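Local coordinates for protein CCMAN5 (Cellulosimicrobium cellulans, PDB 2XSG) that is a family 92 glycoside hydrolase that probably cleaves alpha-mannosidic linkages and serves as a tool for mannose-6-phosphate modification of yeast-made lysosomal enzymes, at residues R372-E386 with G423-L437. Numbering follows the deposited sequence.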
loop_
_atom_site.group_PDB
_atom_site.type_symbol
_atom_site.label_atom_id
_atom_site.label_comp_id
_atom_site.label_asym_id
_atom_site.label_seq_id
_atom_site.Cartn_x
_atom_site.Cartn_y
_atom_site.Cartn_z
ATOM N N ARG A 372 -4.970 -3.360 -15.210
ATOM C CA ARG A 372 -5.972 -2.788 -16.095
ATOM C C ARG A 372 -7.280 -2.549 -15.317
ATOM O O ARG A 372 -7.860 -1.465 -15.401
ATOM C CB ARG A 372 -6.214 -3.646 -17.344
ATOM C CG ARG A 372 -7.133 -2.939 -18.364
ATOM C CD ARG A 372 -7.588 -3.783 -19.577
ATOM N NE ARG A 372 -8.168 -2.880 -20.587
ATOM C CZ ARG A 372 -9.412 -2.400 -20.541
ATOM N NH1 ARG A 372 -10.241 -2.758 -19.558
ATOM N NH2 ARG A 372 -9.845 -1.564 -21.480
ATOM N N ASP A 373 -7.726 -3.530 -14.536
ATOM C CA ASP A 373 -8.998 -3.365 -13.815
ATOM C C ASP A 373 -8.918 -2.212 -12.811
ATOM O O ASP A 373 -9.866 -1.450 -12.646
ATOM C CB ASP A 373 -9.437 -4.654 -13.118
ATOM C CG ASP A 373 -10.144 -5.641 -14.064
ATOM O OD1 ASP A 373 -10.221 -5.403 -15.292
ATOM O OD2 ASP A 373 -10.618 -6.675 -13.549
ATOM N N MET A 374 -7.770 -2.088 -12.146
ATOM C CA MET A 374 -7.551 -0.994 -11.219
ATOM C C MET A 374 -7.649 0.384 -11.885
ATOM O O MET A 374 -8.264 1.300 -11.339
ATOM C CB MET A 374 -6.201 -1.170 -10.536
ATOM C CG MET A 374 -6.162 -2.360 -9.592
ATOM S SD MET A 374 -4.533 -2.507 -8.843
ATOM C CE MET A 374 -4.806 -3.811 -7.635
ATOM N N VAL A 375 -7.028 0.532 -13.058
ATOM C CA VAL A 375 -7.050 1.802 -13.761
ATOM C C VAL A 375 -8.462 2.104 -14.250
ATOM O O VAL A 375 -8.934 3.235 -14.122
ATOM C CB VAL A 375 -6.034 1.851 -14.931
ATOM C CG1 VAL A 375 -6.143 3.195 -15.667
ATOM C CG2 VAL A 375 -4.579 1.632 -14.388
ATOM N N GLN A 376 -9.132 1.090 -14.795
ATOM C CA GLN A 376 -10.518 1.231 -15.221
ATOM C C GLN A 376 -11.385 1.664 -14.044
ATOM O O GLN A 376 -12.284 2.500 -14.196
ATOM C CB GLN A 376 -11.063 -0.067 -15.828
ATOM C CG GLN A 376 -12.550 0.025 -16.327
ATOM C CD GLN A 376 -12.774 1.010 -17.477
ATOM O OE1 GLN A 376 -12.838 0.612 -18.643
ATOM N NE2 GLN A 376 -12.931 2.300 -17.148
ATOM N N SER A 377 -11.100 1.095 -12.874
ATOM C CA SER A 377 -11.858 1.413 -11.660
ATOM C C SER A 377 -11.628 2.861 -11.262
ATOM O O SER A 377 -12.573 3.576 -10.880
ATOM C CB SER A 377 -11.458 0.473 -10.525
ATOM O OG SER A 377 -11.709 -0.877 -10.895
ATOM N N LEU A 378 -10.368 3.289 -11.360
ATOM C CA LEU A 378 -9.992 4.663 -11.024
ATOM C C LEU A 378 -10.722 5.646 -11.947
ATOM O O LEU A 378 -11.206 6.691 -11.498
ATOM C CB LEU A 378 -8.471 4.847 -11.134
ATOM C CG LEU A 378 -7.832 6.191 -10.761
ATOM C CD1 LEU A 378 -8.292 6.675 -9.388
ATOM C CD2 LEU A 378 -6.296 6.020 -10.818
ATOM N N VAL A 379 -10.810 5.271 -13.226
ATOM C CA VAL A 379 -11.594 6.025 -14.221
ATOM C C VAL A 379 -13.083 6.123 -13.846
ATOM O O VAL A 379 -13.645 7.212 -13.887
ATOM C CB VAL A 379 -11.384 5.484 -15.657
ATOM C CG1 VAL A 379 -12.368 6.110 -16.622
ATOM C CG2 VAL A 379 -9.947 5.768 -16.122
ATOM N N TYR A 380 -13.697 5.009 -13.447
ATOM C CA TYR A 380 -15.107 5.009 -13.029
ATOM C C TYR A 380 -15.357 5.868 -11.808
ATOM O O TYR A 380 -16.405 6.515 -11.707
ATOM C CB TYR A 380 -15.597 3.601 -12.713
ATOM C CG TYR A 380 -16.254 2.895 -13.848
ATOM C CD1 TYR A 380 -15.707 2.943 -15.125
ATOM C CD2 TYR A 380 -17.429 2.161 -13.653
ATOM C CE1 TYR A 380 -16.308 2.291 -16.185
ATOM C CE2 TYR A 380 -18.044 1.493 -14.719
ATOM C CZ TYR A 380 -17.468 1.574 -15.977
ATOM O OH TYR A 380 -18.013 0.928 -17.040
ATOM N N LEU A 381 -14.390 5.863 -10.891
ATOM C CA LEU A 381 -14.490 6.622 -9.648
ATOM C C LEU A 381 -14.584 8.122 -9.908
ATOM O O LEU A 381 -15.422 8.806 -9.310
ATOM C CB LEU A 381 -13.331 6.296 -8.697
ATOM C CG LEU A 381 -13.389 7.036 -7.355
ATOM C CD1 LEU A 381 -14.598 6.566 -6.557
ATOM C CD2 LEU A 381 -12.117 6.864 -6.549
ATOM N N PHE A 382 -13.724 8.624 -10.794
ATOM C CA PHE A 382 -13.763 10.041 -11.198
ATOM C C PHE A 382 -14.946 10.350 -12.122
ATOM O O PHE A 382 -15.521 11.429 -12.057
ATOM C CB PHE A 382 -12.422 10.488 -11.809
ATOM C CG PHE A 382 -11.404 10.894 -10.764
ATOM C CD1 PHE A 382 -11.390 12.183 -10.254
ATOM C CD2 PHE A 382 -10.509 9.959 -10.237
ATOM C CE1 PHE A 382 -10.474 12.559 -9.250
ATOM C CE2 PHE A 382 -9.598 10.326 -9.250
ATOM C CZ PHE A 382 -9.591 11.630 -8.750
ATOM N N ALA A 383 -15.315 9.390 -12.962
ATOM C CA ALA A 383 -16.463 9.537 -13.840
ATOM C C ALA A 383 -17.742 9.684 -13.002
ATOM O O ALA A 383 -18.638 10.486 -13.350
ATOM C CB ALA A 383 -16.557 8.364 -14.777
ATOM N N ASP A 384 -17.798 8.935 -11.899
ATOM C CA ASP A 384 -18.898 9.003 -10.938
ATOM C C ASP A 384 -18.984 10.349 -10.212
ATOM O O ASP A 384 -20.085 10.915 -10.090
ATOM C CB ASP A 384 -18.830 7.844 -9.930
ATOM C CG ASP A 384 -19.212 6.503 -10.546
ATOM O OD1 ASP A 384 -19.745 6.489 -11.689
ATOM O OD2 ASP A 384 -18.962 5.456 -9.897
ATOM N N ALA A 385 -17.849 10.868 -9.743
ATOM C CA ALA A 385 -17.816 12.221 -9.175
ATOM C C ALA A 385 -18.398 13.236 -10.162
ATOM O O ALA A 385 -19.244 14.061 -9.797
ATOM C CB ALA A 385 -16.393 12.619 -8.765
ATOM N N GLU A 386 -17.963 13.159 -11.412
ATOM C CA GLU A 386 -18.465 14.051 -12.450
ATOM C C GLU A 386 -19.984 13.903 -12.669
ATOM O O GLU A 386 -20.703 14.904 -12.785
ATOM C CB GLU A 386 -17.673 13.838 -13.749
ATOM C CG GLU A 386 -18.232 14.528 -14.968
ATOM C CD GLU A 386 -18.040 16.036 -14.950
ATOM O OE1 GLU A 386 -17.448 16.594 -14.003
ATOM O OE2 GLU A 386 -18.457 16.659 -15.924
ATOM N N GLY A 423 -9.356 1.493 -24.594
ATOM C CA GLY A 423 -10.742 1.102 -24.346
ATOM C C GLY A 423 -11.135 1.314 -22.891
ATOM O O GLY A 423 -11.833 0.492 -22.313
ATOM N N PHE A 424 -10.675 2.403 -22.286
ATOM C CA PHE A 424 -11.068 2.717 -20.912
ATOM C C PHE A 424 -12.402 3.446 -20.950
ATOM O O PHE A 424 -12.467 4.655 -21.216
ATOM C CB PHE A 424 -10.008 3.541 -20.170
ATOM C CG PHE A 424 -8.829 2.722 -19.657
ATOM C CD1 PHE A 424 -9.010 1.728 -18.694
ATOM C CD2 PHE A 424 -7.545 2.967 -20.126
ATOM C CE1 PHE A 424 -7.922 0.976 -18.220
ATOM C CE2 PHE A 424 -6.449 2.240 -19.651
ATOM C CZ PHE A 424 -6.634 1.243 -18.699
ATOM N N ASP A 425 -13.463 2.689 -20.686
ATOM C CA ASP A 425 -14.806 3.214 -20.708
ATOM C C ASP A 425 -14.945 4.378 -19.727
ATOM O O ASP A 425 -14.443 4.308 -18.601
ATOM C CB ASP A 425 -15.812 2.093 -20.409
ATOM C CG ASP A 425 -17.261 2.562 -20.493
ATOM O OD1 ASP A 425 -17.625 3.226 -21.507
ATOM O OD2 ASP A 425 -18.033 2.270 -19.537
ATOM N N ARG A 426 -15.604 5.452 -20.190
ATOM C CA ARG A 426 -15.930 6.647 -19.394
ATOM C C ARG A 426 -14.741 7.552 -19.064
ATOM O O ARG A 426 -14.808 8.362 -18.137
ATOM C CB ARG A 426 -16.694 6.286 -18.111
ATOM C CG ARG A 426 -18.062 5.669 -18.375
ATOM C CD ARG A 426 -19.046 6.164 -17.338
ATOM N NE ARG A 426 -18.899 5.454 -16.088
ATOM C CZ ARG A 426 -19.264 5.914 -14.892
ATOM N NH1 ARG A 426 -19.793 7.136 -14.725
ATOM N NH2 ARG A 426 -19.062 5.129 -13.846
ATOM N N LEU A 427 -13.661 7.433 -19.825
ATOM C CA LEU A 427 -12.502 8.320 -19.636
ATOM C C LEU A 427 -12.885 9.771 -19.929
ATOM O O LEU A 427 -12.470 10.677 -19.210
ATOM C CB LEU A 427 -11.311 7.873 -20.482
ATOM C CG LEU A 427 -10.001 8.667 -20.415
ATOM C CD1 LEU A 427 -9.369 8.584 -19.027
ATOM C CD2 LEU A 427 -9.025 8.172 -21.504
ATOM N N ASP A 428 -13.706 9.993 -20.957
ATOM C CA ASP A 428 -14.173 11.355 -21.261
ATOM C C ASP A 428 -14.881 12.009 -20.059
ATOM O O ASP A 428 -14.714 13.195 -19.831
ATOM C CB ASP A 428 -15.043 11.409 -22.540
ATOM C CG ASP A 428 -16.294 10.522 -22.466
ATOM O OD1 ASP A 428 -16.483 9.759 -21.491
ATOM O OD2 ASP A 428 -17.098 10.573 -23.418
ATOM N N GLU A 429 -15.642 11.219 -19.298
ATOM C CA GLU A 429 -16.307 11.700 -18.070
ATOM C C GLU A 429 -15.339 11.909 -16.908
ATOM O O GLU A 429 -15.494 12.859 -16.131
ATOM C CB GLU A 429 -17.360 10.709 -17.582
ATOM C CG GLU A 429 -18.650 10.686 -18.318
ATOM C CD GLU A 429 -19.595 9.689 -17.697
ATOM O OE1 GLU A 429 -20.077 9.941 -16.560
ATOM O OE2 GLU A 429 -19.831 8.641 -18.344
ATOM N N ALA A 430 -14.381 10.994 -16.756
ATOM C CA ALA A 430 -13.377 11.107 -15.712
ATOM C C ALA A 430 -12.560 12.399 -15.852
ATOM O O ALA A 430 -12.261 13.062 -14.867
ATOM C CB ALA A 430 -12.447 9.869 -15.727
ATOM N N TYR A 431 -12.228 12.761 -17.092
ATOM C CA TYR A 431 -11.312 13.890 -17.367
ATOM C C TYR A 431 -11.606 15.228 -16.641
ATOM O O TYR A 431 -10.729 15.749 -15.970
ATOM C CB TYR A 431 -11.115 14.076 -18.881
ATOM C CG TYR A 431 -10.102 15.128 -19.243
ATOM C CD1 TYR A 431 -8.745 14.858 -19.176
ATOM C CD2 TYR A 431 -10.507 16.400 -19.660
ATOM C CE1 TYR A 431 -7.802 15.818 -19.492
ATOM C CE2 TYR A 431 -9.574 17.374 -19.986
ATOM C CZ TYR A 431 -8.218 17.068 -19.896
ATOM O OH TYR A 431 -7.282 18.010 -20.219
ATOM N N PRO A 432 -12.830 15.779 -16.749
ATOM C CA PRO A 432 -13.057 17.046 -16.039
ATOM C C PRO A 432 -12.913 16.933 -14.511
ATOM O O PRO A 432 -12.475 17.892 -13.866
ATOM C CB PRO A 432 -14.501 17.403 -16.403
ATOM C CG PRO A 432 -15.101 16.111 -16.858
ATOM C CD PRO A 432 -14.003 15.400 -17.553
ATOM N N ALA A 433 -13.283 15.787 -13.943
ATOM C CA ALA A 433 -13.079 15.557 -12.519
ATOM C C ALA A 433 -11.594 15.440 -12.174
ATOM O O ALA A 433 -11.167 15.864 -11.102
ATOM C CB ALA A 433 -13.853 14.322 -12.043
ATOM N N LEU A 434 -10.816 14.869 -13.086
ATOM C CA LEU A 434 -9.372 14.819 -12.920
ATOM C C LEU A 434 -8.771 16.229 -13.030
ATOM O O LEU A 434 -7.857 16.563 -12.271
ATOM C CB LEU A 434 -8.729 13.844 -13.907
ATOM C CG LEU A 434 -8.931 12.342 -13.684
ATOM C CD1 LEU A 434 -8.531 11.570 -14.922
ATOM C CD2 LEU A 434 -8.156 11.857 -12.488
ATOM N N GLN A 435 -9.304 17.060 -13.934
ATOM C CA GLN A 435 -8.892 18.463 -14.012
ATOM C C GLN A 435 -9.116 19.226 -12.696
ATOM O O GLN A 435 -8.224 19.951 -12.249
ATOM C CB GLN A 435 -9.574 19.192 -15.188
ATOM C CG GLN A 435 -8.991 20.580 -15.498
ATOM C CD GLN A 435 -7.731 20.538 -16.362
ATOM O OE1 GLN A 435 -6.686 21.102 -15.999
ATOM N NE2 GLN A 435 -7.826 19.884 -17.516
ATOM N N ARG A 436 -10.285 19.055 -12.071
ATOM C CA ARG A 436 -10.573 19.743 -10.802
ATOM C C ARG A 436 -9.672 19.238 -9.671
ATOM O O ARG A 436 -9.293 20.005 -8.783
ATOM C CB ARG A 436 -12.042 19.593 -10.385
ATOM C CG ARG A 436 -13.057 20.213 -11.342
ATOM C CD ARG A 436 -14.470 20.183 -10.720
ATOM N NE ARG A 436 -14.974 18.814 -10.564
ATOM C CZ ARG A 436 -15.604 18.141 -11.523
ATOM N NH1 ARG A 436 -15.820 18.707 -12.716
ATOM N NH2 ARG A 436 -16.022 16.900 -11.296
ATOM N N LEU A 437 -9.347 17.944 -9.708
ATOM C CA LEU A 437 -8.423 17.346 -8.754
ATOM C C LEU A 437 -7.065 18.040 -8.823
ATOM O O LEU A 437 -6.520 18.464 -7.806
ATOM C CB LEU A 437 -8.238 15.849 -9.046
ATOM C CG LEU A 437 -7.213 15.154 -8.151
ATOM C CD1 LEU A 437 -7.811 14.878 -6.768
ATOM C CD2 LEU A 437 -6.710 13.866 -8.774
HETATM O O HOH W 1 -17.408 16.300 -9.186
#
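Arg-426 reaches over Ala-383 to Asp-384 and holds the two segments together at mid-contact. Its chain is bent at the second and third torsions (chi3 -79°), which lays one guanidinium face on the Ala-383 methyl and brings NH2 2.6 Å from Asp-384 OD1. That oxygen lies in the guanidinium plane, yet the carboxylate itself is met from above its own plane. The same guanidinium stands nearly upright on the Tyr-380 ring, planes 78° apart, and makes a cation-pi contact over its face. Tyr-380 OH, in turn, makes a weak hydrogen bond to Asp-425 OD2.

Next door, Gln-376 clasps the backbone of Asp-425 with both ends of its amide: OE1 takes the Asp-425 N-H on a lone pair at 3.0 Å, and NE2 gives to Asp-425 O at 2.9 Å. Phe-424 lies against Val-375, whose CG1 points at the ring face.

Further along, the helices cross at 73° with axes 7.1 Å apart, close enough for Ala-383 and Ala-430 to bring their CA atoms within 3.9 Å. Phe-382 is a knob among Ala-430, Ala-433, Leu-434 and Leu-437; Leu-434 CD2 sits over the ring centre, while Ala-433 CB meets the edge. Glu-386 fills a second hole, its carboxylate carbon CD 3.5 Å from Pro-432 CG and its OE1 gripped end-on by both NH1 and NH2 of Arg-436. Losing the carboxylate here, as with an alanine in its place, would probably leave Arg-436 without its mate and open a gap beside Pro-432.

This is helix-on-helix packing within the catalytic domain, consistent with the (alpha/alpha)6 barrel of family 92: helix 409-418 packs on Val-375, Phe-382 and Phe-424, helix 455-474 backs Leu-427 and Tyr-431, and Tyr-332 of strand 331-333 hydrogen-bonds Asp-384 OD2.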